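Local coordinates for tryptophane-5-halogenase (Microbispora sp. ATCC PTA-5024, PDB 5UAO), which chlorinates a tryptophan of the lanthipeptide NAI-107 at C5 during its post-translational maturation, as an FAD-binding member of the tryptophan halogenase family, at residues A[435-440]-A[474-479]; A[396-400]-A[456-460]; A[262-266]-A[289-295]; A[79-84]-A[529-535]. One frame throughout, in Å; residues are numbered along the deposited sequence.

Contact 4 opens first, on helix 76-85, and closes last, near the C-terminal end of the modelled chain on helix 532-538; the other three are nested inside the loop it closes. Contact 3 comes next, joining strands 258-264 and 293-299 of a mixed sheet, and is complete well before contact 2 opens on helix 383-406. Contacts 2 and 1 cross: 396-400 and 435-440 open in turn, 456-460 closes contact 2, and 474-479 closes contact 1. Contact 2 fixes helix 383-406 to the turn before helix 461-471, while contact 1 ties the end of helix 429-437 to the loop after helix 461-471. Centres of contacts 1 and 2 lie about 19 Å apart.

Contact 1: A[435-440]-A[474-479]; sequences FAAGAP and VPARLL
Ala439 and Leu478 form a single beta bridge where the chain leaving helix 429-437 runs alongside the extended loop that follows helix 461-471, both in the same direction. Three backbone hydrogen bonds stitch them together. Arg477 N donates to Ala436 O (3.0 Å), the last turn of the helix thus offering a carbonyl to the loop. Gly438, nearly extended in phi, is the first residue to leave helical conformation, and its turn presents Ala439 N to Arg477 O at 2.8 Å. Leu479 N then meets Ala439 O, also at 2.8 Å and close to straight (N-H...O 168°). CA-H...O contacts supplement the set; in the shortest, Gly438 CA lies 3.2 Å from Arg477 O.

Charge enters only with Arg477, whose NH2 makes a salt bridge to OD2 of Asp379 of the second subunit, so this corner also borders the dimer interface; the side chain is poorly ordered, which leaves the detail of the pairing less certain.

The apolar contacts run along the whole seam. At one end, ring atom CE2 of Phe435 sits 3.6 Å from Ala476 CB, and Val474 O lies at the ring edge, near its plane. CG of Phe435 is anti to the backbone N (chi1 177°), which turns the ring toward 474-479; Ala439, of its own segment, sets CB over one face, offset toward the rim, and helix 461-471 also touches this ring. At the other end Leu479 CD1 lies against Pro440, whose preceding peptide bond is cis. Between the two ends the methyl groups of Ala439 and Ala476 meet, CB to CB, at 3.7 Å.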
loop_
_atom_site.group_PDB
_atom_site.type_symbol
_atom_site.label_atom_id
_atom_site.label_comp_id
_atom_site.label_asym_id
_atom_site.label_seq_id
_atom_site.Cartn_x
_atom_site.Cartn_y
_atom_site.Cartn_z
ATOM N N PHE A 435 -13.901 -7.224 -10.401
ATOM C CA PHE A 435 -13.612 -8.423 -11.205
ATOM C C PHE A 435 -14.706 -8.768 -12.218
ATOM O O PHE A 435 -14.431 -8.976 -13.397
ATOM C CB PHE A 435 -13.445 -9.621 -10.290
ATOM C CG PHE A 435 -13.207 -10.922 -11.021
ATOM C CD1 PHE A 435 -11.927 -11.290 -11.393
ATOM C CD2 PHE A 435 -14.242 -11.790 -11.276
ATOM C CE1 PHE A 435 -11.689 -12.491 -11.984
ATOM C CE2 PHE A 435 -13.990 -12.985 -11.898
ATOM C CZ PHE A 435 -12.711 -13.314 -12.266
ATOM N N ALA A 436 -15.934 -8.839 -11.735
ATOM C CA ALA A 436 -17.084 -9.212 -12.547
ATOM C C ALA A 436 -17.257 -8.332 -13.777
ATOM O O ALA A 436 -17.634 -8.816 -14.875
ATOM C CB ALA A 436 -18.343 -9.175 -11.707
ATOM N N ALA A 437 -16.975 -7.055 -13.600
ATOM C CA ALA A 437 -17.216 -6.072 -14.637
ATOM C C ALA A 437 -16.134 -6.173 -15.690
ATOM O O ALA A 437 -16.271 -5.616 -16.782
ATOM C CB ALA A 437 -17.246 -4.656 -14.020
ATOM N N GLY A 438 -15.033 -6.845 -15.379
ATOM C CA GLY A 438 -13.948 -7.022 -16.367
ATOM C C GLY A 438 -12.756 -7.758 -15.817
ATOM O O GLY A 438 -11.875 -7.165 -15.159
ATOM N N ALA A 439 -12.716 -9.047 -16.113
ATOM C CA ALA A 439 -11.671 -9.962 -15.604
ATOM C C ALA A 439 -10.647 -10.317 -16.708
ATOM O O ALA A 439 -10.989 -10.359 -17.883
ATOM C CB ALA A 439 -12.338 -11.229 -15.079
ATOM N N PRO A 440 -9.403 -10.548 -16.352
ATOM C CA PRO A 440 -8.794 -10.555 -15.036
ATOM C C PRO A 440 -8.455 -9.131 -14.601
ATOM O O PRO A 440 -8.165 -8.263 -15.448
ATOM C CB PRO A 440 -7.484 -11.292 -15.274
ATOM C CG PRO A 440 -7.128 -10.994 -16.680
ATOM C CD PRO A 440 -8.410 -10.799 -17.408
ATOM N N VAL A 474 -15.900 -18.342 -11.942
ATOM C CA VAL A 474 -16.761 -17.286 -11.380
ATOM C C VAL A 474 -17.145 -16.329 -12.548
ATOM O O VAL A 474 -16.258 -15.839 -13.250
ATOM C CB VAL A 474 -15.987 -16.530 -10.287
ATOM C CG1 VAL A 474 -16.650 -15.228 -9.945
ATOM C CG2 VAL A 474 -15.856 -17.435 -9.049
ATOM N N PRO A 475 -18.447 -16.097 -12.770
ATOM C CA PRO A 475 -18.867 -15.355 -13.971
ATOM C C PRO A 475 -18.275 -13.957 -14.013
ATOM O O PRO A 475 -18.246 -13.266 -12.980
ATOM C CB PRO A 475 -20.393 -15.255 -13.823
ATOM C CG PRO A 475 -20.774 -16.272 -12.825
ATOM C CD PRO A 475 -19.587 -16.445 -11.909
ATOM N N ALA A 476 -17.791 -13.546 -15.177
ATOM C CA ALA A 476 -17.294 -12.202 -15.369
ATOM C C ALA A 476 -17.211 -11.912 -16.826
ATOM O O ALA A 476 -17.235 -12.845 -17.599
ATOM C CB ALA A 476 -15.930 -12.034 -14.730
ATOM N N ARG A 477 -17.198 -10.621 -17.192
ATOM C CA ARG A 477 -16.910 -10.193 -18.539
ATOM C C ARG A 477 -15.430 -10.333 -18.720
ATOM O O ARG A 477 -14.650 -9.691 -18.021
ATOM C CB ARG A 477 -17.297 -8.745 -18.798
ATOM C CG ARG A 477 -18.791 -8.479 -18.759
ATOM C CD ARG A 477 -19.249 -7.781 -20.041
ATOM N NE ARG A 477 -20.336 -6.828 -19.807
ATOM C CZ ARG A 477 -20.203 -5.498 -19.757
ATOM N NH1 ARG A 477 -19.020 -4.908 -19.919
ATOM N NH2 ARG A 477 -21.273 -4.739 -19.544
ATOM N N LEU A 478 -15.040 -11.192 -19.668
ATOM C CA LEU A 478 -13.638 -11.415 -19.956
ATOM C C LEU A 478 -13.140 -10.277 -20.803
ATOM O O LEU A 478 -13.750 -9.908 -21.815
ATOM C CB LEU A 478 -13.416 -12.769 -20.663
ATOM C CG LEU A 478 -11.954 -13.197 -20.747
ATOM C CD1 LEU A 478 -11.374 -13.433 -19.357
ATOM C CD2 LEU A 478 -11.782 -14.447 -21.608
ATOM N N LEU A 479 -12.022 -9.709 -20.412
ATOM C CA LEU A 479 -11.465 -8.651 -21.182
ATOM C C LEU A 479 -10.964 -9.177 -22.549
ATOM O O LEU A 479 -10.406 -10.299 -22.672
ATOM C CB LEU A 479 -10.320 -7.937 -20.459
ATOM C CG LEU A 479 -10.618 -7.171 -19.121
ATOM C CD1 LEU A 479 -9.293 -6.821 -18.441
ATOM C CD2 LEU A 479 -11.482 -5.929 -19.316
#

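Contact 2: A[396-400]-A[456-460]; sequences AIRWF and APLFY
Phe400 and Pro457 meet with their side chains crossing at about a right angle, in a buried helix-to-turn packing: one side of helix 383-406 receives the bend that leads into helix 461-471. The pyrrolidine ring points at the helix, its CG 3.6 Å from Phe400 CB and also near Ala396 O, one turn earlier. CG of Phe400 lies anti to the backbone N (chi1 177°), which carries the phenyl ring past the proline to Tyr460. These two side chains likewise cross at roughly a right angle. Their ring planes are inclined by 39° and the centroids are 5.5 Å apart, an oblique pairing in which the corner atom CE2 of Phe400 presses on CB and CG of Tyr460.

Ala396 and Ile397 complete the helix side: the methyl of Ala396 lies nearest Pro457 CA, CG1 of Ile397 nearest Pro457 CB. The contact is wholly apolar across the segments; the hydroxyl of Tyr460 bonds to Glu355 O, and the side chain lies about 8 Å from the bound FAD. Phe459, its neighbour in sequence, places CD2 over the centre of one tyrosine face. On the helix side, Ile397 CG1 approaches the same ring obliquely, 4.4 Å from CE2 of Tyr460.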
loop_
_atom_site.group_PDB
_atom_site.type_symbol
_atom_site.label_atom_id
_atom_site.label_comp_id
_atom_site.label_asym_id
_atom_site.label_seq_id
_atom_site.Cartn_x
_atom_site.Cartn_y
_atom_site.Cartn_z
ATOM N N ALA A 396 -6.239 -9.572 5.153
ATOM C CA ALA A 396 -6.237 -9.736 3.713
ATOM C C ALA A 396 -6.142 -11.245 3.314
ATOM O O ALA A 396 -6.763 -11.643 2.323
ATOM C CB ALA A 396 -5.130 -8.908 3.043
ATOM N N ILE A 397 -5.287 -12.013 4.000
ATOM C CA ILE A 397 -5.170 -13.434 3.771
ATOM C C ILE A 397 -6.501 -14.077 4.047
ATOM O O ILE A 397 -6.923 -14.943 3.304
ATOM C CB ILE A 397 -4.060 -14.033 4.584
ATOM C CG1 ILE A 397 -2.732 -13.612 3.975
ATOM C CG2 ILE A 397 -4.127 -15.529 4.620
ATOM C CD1 ILE A 397 -1.573 -13.742 4.918
ATOM N N ARG A 398 -7.185 -13.629 5.094
ATOM C CA ARG A 398 -8.464 -14.215 5.434
ATOM C C ARG A 398 -9.457 -14.094 4.270
ATOM O O ARG A 398 -10.102 -15.065 3.882
ATOM C CB ARG A 398 -9.009 -13.600 6.745
ATOM C CG ARG A 398 -10.421 -14.013 7.087
ATOM C CD ARG A 398 -11.391 -12.919 6.818
ATOM N NE ARG A 398 -12.746 -13.246 7.266
ATOM C CZ ARG A 398 -13.324 -12.834 8.395
ATOM N NH1 ARG A 398 -12.742 -11.988 9.214
ATOM N NH2 ARG A 398 -14.575 -13.229 8.663
ATOM N N TRP A 399 -9.624 -12.890 3.774
ATOM C CA TRP A 399 -10.538 -12.641 2.672
ATOM C C TRP A 399 -10.124 -13.345 1.403
ATOM O O TRP A 399 -10.958 -13.850 0.707
ATOM C CB TRP A 399 -10.732 -11.153 2.397
ATOM C CG TRP A 399 -11.280 -10.442 3.564
ATOM C CD1 TRP A 399 -10.653 -9.475 4.269
ATOM C CD2 TRP A 399 -12.519 -10.694 4.235
ATOM N NE1 TRP A 399 -11.445 -9.056 5.300
ATOM C CE2 TRP A 399 -12.560 -9.837 5.358
ATOM C CE3 TRP A 399 -13.568 -11.602 4.031
ATOM C CZ2 TRP A 399 -13.644 -9.787 6.238
ATOM C CZ3 TRP A 399 -14.626 -11.579 4.911
ATOM C CH2 TRP A 399 -14.662 -10.652 6.009
ATOM N N PHE A 400 -8.831 -13.487 1.143
ATOM C CA PHE A 400 -8.414 -14.310 -0.003
ATOM C C PHE A 400 -8.794 -15.784 0.166
ATOM O O PHE A 400 -9.262 -16.412 -0.770
ATOM C CB PHE A 400 -6.870 -14.161 -0.151
ATOM C CG PHE A 400 -6.251 -14.994 -1.255
ATOM C CD1 PHE A 400 -6.828 -15.070 -2.511
ATOM C CD2 PHE A 400 -5.041 -15.634 -1.051
ATOM C CE1 PHE A 400 -6.221 -15.779 -3.541
ATOM C CE2 PHE A 400 -4.420 -16.351 -2.067
ATOM C CZ PHE A 400 -5.007 -16.411 -3.309
ATOM N N ALA A 456 -5.951 -6.980 -2.145
ATOM C CA ALA A 456 -5.343 -8.259 -2.315
ATOM C C ALA A 456 -4.184 -8.434 -1.303
ATOM O O ALA A 456 -3.663 -7.437 -0.768
ATOM C CB ALA A 456 -4.849 -8.395 -3.723
ATOM N N PRO A 457 -3.781 -9.679 -1.040
ATOM C CA PRO A 457 -2.756 -9.866 -0.052
ATOM C C PRO A 457 -1.460 -9.503 -0.716
ATOM O O PRO A 457 -1.302 -9.648 -1.909
ATOM C CB PRO A 457 -2.811 -11.373 0.249
ATOM C CG PRO A 457 -4.107 -11.853 -0.357
ATOM C CD PRO A 457 -4.328 -10.978 -1.511
ATOM N N LEU A 458 -0.555 -9.009 0.070
ATOM C CA LEU A 458 0.678 -8.498 -0.460
ATOM C C LEU A 458 1.495 -9.539 -1.149
ATOM O O LEU A 458 2.064 -9.276 -2.221
ATOM C CB LEU A 458 1.503 -7.950 0.685
ATOM C CG LEU A 458 2.728 -7.158 0.256
ATOM C CD1 LEU A 458 2.307 -5.961 -0.628
ATOM C CD2 LEU A 458 3.458 -6.748 1.536
ATOM N N PHE A 459 1.624 -10.720 -0.557
ATOM C CA PHE A 459 2.476 -11.669 -1.252
ATOM C C PHE A 459 1.755 -12.264 -2.475
ATOM O O PHE A 459 2.345 -12.428 -3.501
ATOM C CB PHE A 459 2.964 -12.812 -0.335
ATOM C CG PHE A 459 3.614 -13.881 -1.094
ATOM C CD1 PHE A 459 4.917 -13.701 -1.575
ATOM C CD2 PHE A 459 2.928 -15.044 -1.441
ATOM C CE1 PHE A 459 5.546 -14.693 -2.340
ATOM C CE2 PHE A 459 3.548 -16.012 -2.249
ATOM C CZ PHE A 459 4.834 -15.819 -2.714
ATOM N N TYR A 460 0.488 -12.622 -2.320
ATOM C CA TYR A 460 -0.272 -13.435 -3.297
ATOM C C TYR A 460 -0.771 -12.553 -4.450
ATOM O O TYR A 460 -0.849 -13.005 -5.594
ATOM C CB TYR A 460 -1.443 -14.163 -2.568
ATOM C CG TYR A 460 -0.960 -15.108 -1.501
ATOM C CD1 TYR A 460 -0.598 -16.423 -1.799
ATOM C CD2 TYR A 460 -0.846 -14.681 -0.162
ATOM C CE1 TYR A 460 -0.082 -17.276 -0.796
ATOM C CE2 TYR A 460 -0.364 -15.507 0.821
ATOM C CZ TYR A 460 0.055 -16.797 0.501
ATOM O OH TYR A 460 0.484 -17.612 1.515
#

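Contact 3: A[262-266]-A[289-295]; sequences GTLAH and TPESDHL
Strands 258-264 and 293-299 pair antiparallel within a mixed beta sheet, with Gly262 facing Leu295, Thr263 facing His294 and Leu264 facing Asp293. The outer two are hydrogen-bonded pairs, each with bonds in both directions, such as Leu264 N to Asp293 O (2.8 Å) and Asp293 N to Leu264 O (2.8 Å). In the non-hydrogen-bonded pair between them, Thr263 and His294 lie side by side and point the same way, CG2 of Thr263 being 3.7 Å from CD2 of His294. On the other sheet face Leu264 CB packs on Leu295 CD1.

Beyond the strands, His266 reaches back over the hairpin turn 289-292. Its CG lies between the backbone N and carbonyl carbon (chi1 51°), and this swings the ring over Ser292, whose CA stands 3.7 Å from the ring centroid in a CH-pi contact. NE2 donates to Thr289 O at 2.8 Å, almost in the ring plane. A water accepts from His266 N and donates to Glu291 O, making a second link to the turn. Asp293 OD1 lies at the ring edge, while OD2 forms a salt bridge with Lys271.

Because ND1 accepts from Gly268 N while NE2 donates, the imidazole is gripped at both nitrogens, consistent with a neutral ring protonated at NE2 whose rotation is fixed against the hairpin turn.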
loop_
_atom_site.group_PDB
_atom_site.type_symbol
_atom_site.label_atom_id
_atom_site.label_comp_id
_atom_site.label_asym_id
_atom_site.label_seq_id
_atom_site.Cartn_x
_atom_site.Cartn_y
_atom_site.Cartn_z
ATOM N N GLY A 262 -1.621 -38.110 7.397
ATOM C CA GLY A 262 -1.096 -39.435 7.102
ATOM C C GLY A 262 -0.062 -39.364 5.982
ATOM O O GLY A 262 0.195 -38.283 5.483
ATOM N N THR A 263 0.565 -40.497 5.614
ATOM C CA THR A 263 1.544 -40.518 4.501
ATOM C C THR A 263 1.122 -41.554 3.488
ATOM O O THR A 263 0.480 -42.560 3.848
ATOM C CB THR A 263 3.008 -40.826 4.981
ATOM O OG1 THR A 263 3.061 -42.152 5.486
ATOM C CG2 THR A 263 3.485 -39.862 6.111
ATOM N N LEU A 264 1.536 -41.347 2.258
ATOM C CA LEU A 264 1.210 -42.206 1.130
ATOM C C LEU A 264 2.467 -42.376 0.228
ATOM O O LEU A 264 3.134 -41.405 -0.125
ATOM C CB LEU A 264 0.141 -41.519 0.305
ATOM C CG LEU A 264 -0.503 -42.294 -0.873
ATOM C CD1 LEU A 264 -1.267 -43.551 -0.433
ATOM C CD2 LEU A 264 -1.401 -41.380 -1.688
ATOM N N ALA A 265 2.783 -43.592 -0.132
ATOM C CA ALA A 265 3.933 -43.863 -0.966
ATOM C C ALA A 265 3.782 -43.220 -2.308
ATOM O O ALA A 265 2.683 -43.169 -2.821
ATOM C CB ALA A 265 4.096 -45.367 -1.141
ATOM N N HIS A 266 4.880 -42.762 -2.905
ATOM C CA HIS A 266 4.803 -42.134 -4.257
ATOM C C HIS A 266 5.714 -42.783 -5.336
ATOM O O HIS A 266 5.799 -42.284 -6.453
ATOM C CB HIS A 266 5.120 -40.615 -4.202
ATOM C CG HIS A 266 6.382 -40.251 -3.480
ATOM N ND1 HIS A 266 7.479 -41.078 -3.439
ATOM C CD2 HIS A 266 6.727 -39.147 -2.767
ATOM C CE1 HIS A 266 8.435 -40.520 -2.711
ATOM N NE2 HIS A 266 8.010 -39.341 -2.307
ATOM N N THR A 289 7.532 -35.242 0.078
ATOM C CA THR A 289 8.908 -35.277 0.632
ATOM C C THR A 289 9.688 -36.358 -0.133
ATOM O O THR A 289 9.074 -37.097 -0.924
ATOM C CB THR A 289 8.962 -35.549 2.148
ATOM O OG1 THR A 289 8.608 -36.916 2.386
ATOM C CG2 THR A 289 8.047 -34.634 2.922
ATOM N N PRO A 290 11.027 -36.442 0.039
ATOM C CA PRO A 290 11.700 -37.485 -0.783
ATOM C C PRO A 290 11.239 -38.905 -0.430
ATOM O O PRO A 290 11.132 -39.731 -1.317
ATOM C CB PRO A 290 13.218 -37.247 -0.527
ATOM C CG PRO A 290 13.290 -35.777 -0.135
ATOM C CD PRO A 290 12.007 -35.532 0.667
ATOM N N GLU A 291 10.815 -39.137 0.791
ATOM C CA GLU A 291 10.504 -40.506 1.239
ATOM C C GLU A 291 9.035 -40.904 0.948
ATOM O O GLU A 291 8.786 -42.052 0.691
ATOM C CB GLU A 291 10.934 -40.751 2.717
ATOM C CG GLU A 291 10.214 -39.972 3.804
ATOM C CD GLU A 291 10.730 -38.507 4.032
ATOM O OE1 GLU A 291 11.697 -38.054 3.291
ATOM O OE2 GLU A 291 10.115 -37.801 4.936
ATOM N N SER A 292 8.102 -39.959 0.939
ATOM C CA SER A 292 6.675 -40.197 0.708
ATOM C C SER A 292 5.857 -38.882 0.535
ATOM O O SER A 292 6.375 -37.804 0.763
ATOM C CB SER A 292 6.091 -40.945 1.884
ATOM O OG SER A 292 6.113 -40.110 3.035
ATOM N N ASP A 293 4.610 -39.006 0.122
ATOM C CA ASP A 293 3.654 -37.906 0.119
ATOM C C ASP A 293 3.080 -37.761 1.540
ATOM O O ASP A 293 2.667 -38.743 2.160
ATOM C CB ASP A 293 2.566 -38.117 -0.885
ATOM C CG ASP A 293 2.989 -37.806 -2.315
ATOM O OD1 ASP A 293 3.935 -37.040 -2.541
ATOM O OD2 ASP A 293 2.271 -38.209 -3.243
ATOM N N HIS A 294 3.104 -36.514 2.056
ATOM C CA HIS A 294 2.480 -36.161 3.324
ATOM C C HIS A 294 1.095 -35.534 3.034
ATOM O O HIS A 294 0.949 -34.584 2.265
ATOM C CB HIS A 294 3.323 -35.223 4.100
ATOM C CG HIS A 294 4.573 -35.827 4.620
ATOM N ND1 HIS A 294 5.365 -35.182 5.541
ATOM C CD2 HIS A 294 5.162 -37.024 4.393
ATOM C CE1 HIS A 294 6.360 -35.978 5.908
ATOM N NE2 HIS A 294 6.313 -37.050 5.143
ATOM N N LEU A 295 0.076 -36.102 3.647
ATOM C CA LEU A 295 -1.283 -35.691 3.374
ATOM C C LEU A 295 -1.969 -35.167 4.643
ATOM O O LEU A 295 -1.657 -35.580 5.759
ATOM C CB LEU A 295 -2.063 -36.884 2.799
ATOM C CG LEU A 295 -1.955 -37.067 1.306
ATOM C CD1 LEU A 295 -0.607 -37.544 0.862
ATOM C CD2 LEU A 295 -2.959 -38.123 0.894
HETATM O O HOH W 1 6.993 -43.533 -0.864
#

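Contact 4: A[79-84]-A[529-535]; sequences VMFLHH and WAGERVA
Met80 and His84 both carry CG anti to the carbonyl carbon (chi1 -67° and -74°), a setting that directs both side chains from one side of helix 76-85 to Ala530 and its neighbours. The arrangement is a helix packed on the start of another: Gly531 takes the N-cap position of helix 532-538, near the C-terminal end of the chain. The methionine runs out extended and bends only at its last torsion. On the way its CG touches Ala530 CB at 3.7 Å; SD then lies near Ala530 CA and Val534 CG1, and CE comes within 4.1 Å of Trp529 CZ3. One helical turn on, NE2 of His84 donates to Ala530 O at 2.8 Å, with the oxygen nearly in the ring plane.

Trp529 lays one face over its own neighbour Ala530 CB and extends its far rim to the first helix, CH2 standing 3.9 Å from Val79 CB. Its NE1 is bonded to Met167 O, which holds the indole in place. Leu522 and Leu523 of helix 517-524 back the same cluster. While its edge is tied by the hydrogen bond, the imidazole of His84 has one face covered by a methyl group: Ala535 CB sits 3.6 Å from the ring centroid, 18° off the ring normal.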
loop_
_atom_site.group_PDB
_atom_site.type_symbol
_atom_site.label_atom_id
_atom_site.label_comp_id
_atom_site.label_asym_id
_atom_site.label_seq_id
_atom_site.Cartn_x
_atom_site.Cartn_y
_atom_site.Cartn_z
ATOM N N VAL A 79 12.261 -18.825 0.898
ATOM C CA VAL A 79 13.613 -19.188 0.443
ATOM C C VAL A 79 14.678 -18.125 0.718
ATOM O O VAL A 79 15.786 -18.445 1.241
ATOM C CB VAL A 79 13.610 -19.533 -1.053
ATOM C CG1 VAL A 79 15.011 -19.883 -1.539
ATOM C CG2 VAL A 79 12.645 -20.718 -1.303
ATOM N N MET A 80 14.358 -16.866 0.407
ATOM C CA MET A 80 15.189 -15.746 0.789
ATOM C C MET A 80 15.352 -15.506 2.254
ATOM O O MET A 80 16.467 -15.191 2.740
ATOM C CB MET A 80 14.734 -14.482 0.084
ATOM C CG MET A 80 14.958 -14.533 -1.411
ATOM S SD MET A 80 14.613 -12.939 -2.183
ATOM C CE MET A 80 12.836 -12.991 -2.119
ATOM N N PHE A 81 14.259 -15.590 3.000
ATOM C CA PHE A 81 14.346 -15.497 4.448
ATOM C C PHE A 81 15.310 -16.497 5.069
ATOM O O PHE A 81 16.227 -16.138 5.830
ATOM C CB PHE A 81 12.923 -15.633 5.048
ATOM C CG PHE A 81 12.876 -15.438 6.521
ATOM C CD1 PHE A 81 12.725 -14.195 7.063
ATOM C CD2 PHE A 81 12.920 -16.521 7.350
ATOM C CE1 PHE A 81 12.727 -14.032 8.454
ATOM C CE2 PHE A 81 12.923 -16.375 8.709
ATOM C CZ PHE A 81 12.802 -15.126 9.268
ATOM N N LEU A 82 15.181 -17.756 4.682
ATOM C CA LEU A 82 16.039 -18.759 5.251
ATOM C C LEU A 82 17.497 -18.464 4.926
ATOM O O LEU A 82 18.356 -18.477 5.825
ATOM C CB LEU A 82 15.661 -20.191 4.799
ATOM C CG LEU A 82 14.281 -20.704 5.293
ATOM C CD1 LEU A 82 13.849 -21.919 4.482
ATOM C CD2 LEU A 82 14.272 -20.991 6.798
ATOM N N HIS A 83 17.794 -18.255 3.648
ATOM C CA HIS A 83 19.152 -18.209 3.264
ATOM C C HIS A 83 19.818 -16.815 3.490
ATOM O O HIS A 83 21.010 -16.764 3.866
ATOM C CB HIS A 83 19.363 -18.728 1.863
ATOM C CG HIS A 83 18.904 -20.154 1.657
ATOM N ND1 HIS A 83 19.321 -21.199 2.451
ATOM C CD2 HIS A 83 18.000 -20.669 0.786
ATOM C CE1 HIS A 83 18.697 -22.313 2.067
ATOM N NE2 HIS A 83 17.914 -22.020 1.035
ATOM N N HIS A 84 19.104 -15.735 3.218
ATOM C CA HIS A 84 19.659 -14.410 3.301
ATOM C C HIS A 84 19.500 -13.891 4.724
ATOM O O HIS A 84 20.481 -13.571 5.359
ATOM C CB HIS A 84 19.064 -13.445 2.304
ATOM C CG HIS A 84 19.524 -13.657 0.900
ATOM N ND1 HIS A 84 20.847 -13.574 0.532
ATOM C CD2 HIS A 84 18.836 -13.954 -0.236
ATOM C CE1 HIS A 84 20.963 -13.810 -0.768
ATOM N NE2 HIS A 84 19.758 -14.024 -1.260
ATOM N N TRP A 529 15.801 -14.023 -9.060
ATOM C CA TRP A 529 14.708 -13.544 -8.232
ATOM C C TRP A 529 15.070 -13.592 -6.736
ATOM O O TRP A 529 14.480 -12.876 -5.964
ATOM C CB TRP A 529 13.434 -14.318 -8.513
ATOM C CG TRP A 529 13.459 -15.730 -7.985
ATOM C CD1 TRP A 529 13.827 -16.811 -8.669
ATOM C CD2 TRP A 529 13.101 -16.181 -6.663
ATOM N NE1 TRP A 529 13.701 -17.944 -7.902
ATOM C CE2 TRP A 529 13.296 -17.588 -6.643
ATOM C CE3 TRP A 529 12.606 -15.554 -5.517
ATOM C CZ2 TRP A 529 13.088 -18.379 -5.485
ATOM C CZ3 TRP A 529 12.328 -16.372 -4.336
ATOM C CH2 TRP A 529 12.547 -17.764 -4.356
ATOM N N ALA A 530 16.058 -14.395 -6.344
ATOM C CA ALA A 530 16.398 -14.599 -4.922
ATOM C C ALA A 530 17.842 -14.139 -4.654
ATOM O O ALA A 530 18.443 -14.522 -3.626
ATOM C CB ALA A 530 16.246 -16.075 -4.550
ATOM N N GLY A 531 18.401 -13.357 -5.594
ATOM C CA GLY A 531 19.744 -12.868 -5.458
ATOM C C GLY A 531 19.938 -11.760 -4.424
ATOM O O GLY A 531 19.002 -11.130 -3.926
ATOM N N GLU A 532 21.207 -11.582 -4.103
ATOM C CA GLU A 532 21.707 -10.612 -3.128
ATOM C C GLU A 532 21.052 -9.264 -3.273
ATOM O O GLU A 532 20.581 -8.679 -2.323
ATOM C CB GLU A 532 23.217 -10.469 -3.349
ATOM C CG GLU A 532 24.014 -10.349 -2.076
ATOM C CD GLU A 532 25.418 -9.852 -2.333
ATOM O OE1 GLU A 532 26.020 -10.262 -3.362
ATOM O OE2 GLU A 532 25.898 -9.040 -1.506
ATOM N N ARG A 533 20.965 -8.814 -4.507
ATOM C CA ARG A 533 20.523 -7.466 -4.826
ATOM C C ARG A 533 19.024 -7.317 -4.523
ATOM O O ARG A 533 18.594 -6.369 -3.847
ATOM C CB ARG A 533 20.804 -7.223 -6.323
ATOM C CG ARG A 533 21.031 -5.777 -6.746
ATOM C CD ARG A 533 21.149 -5.627 -8.277
ATOM N NE ARG A 533 20.196 -6.459 -9.027
ATOM C CZ ARG A 533 18.863 -6.352 -8.947
ATOM N NH1 ARG A 533 18.291 -5.454 -8.142
ATOM N NH2 ARG A 533 18.081 -7.158 -9.660
ATOM N N VAL A 534 18.207 -8.280 -4.969
ATOM C CA VAL A 534 16.803 -8.317 -4.529
ATOM C C VAL A 534 16.704 -8.441 -2.991
ATOM O O VAL A 534 15.876 -7.783 -2.386
ATOM C CB VAL A 534 15.997 -9.473 -5.211
ATOM C CG1 VAL A 534 14.651 -9.629 -4.545
ATOM C CG2 VAL A 534 15.817 -9.223 -6.711
ATOM N N ALA A 535 17.552 -9.261 -2.372
ATOM C CA ALA A 535 17.555 -9.429 -0.915
ATOM C C ALA A 535 17.839 -8.094 -0.202
ATOM O O ALA A 535 17.107 -7.724 0.725
ATOM C CB ALA A 535 18.558 -10.491 -0.451
#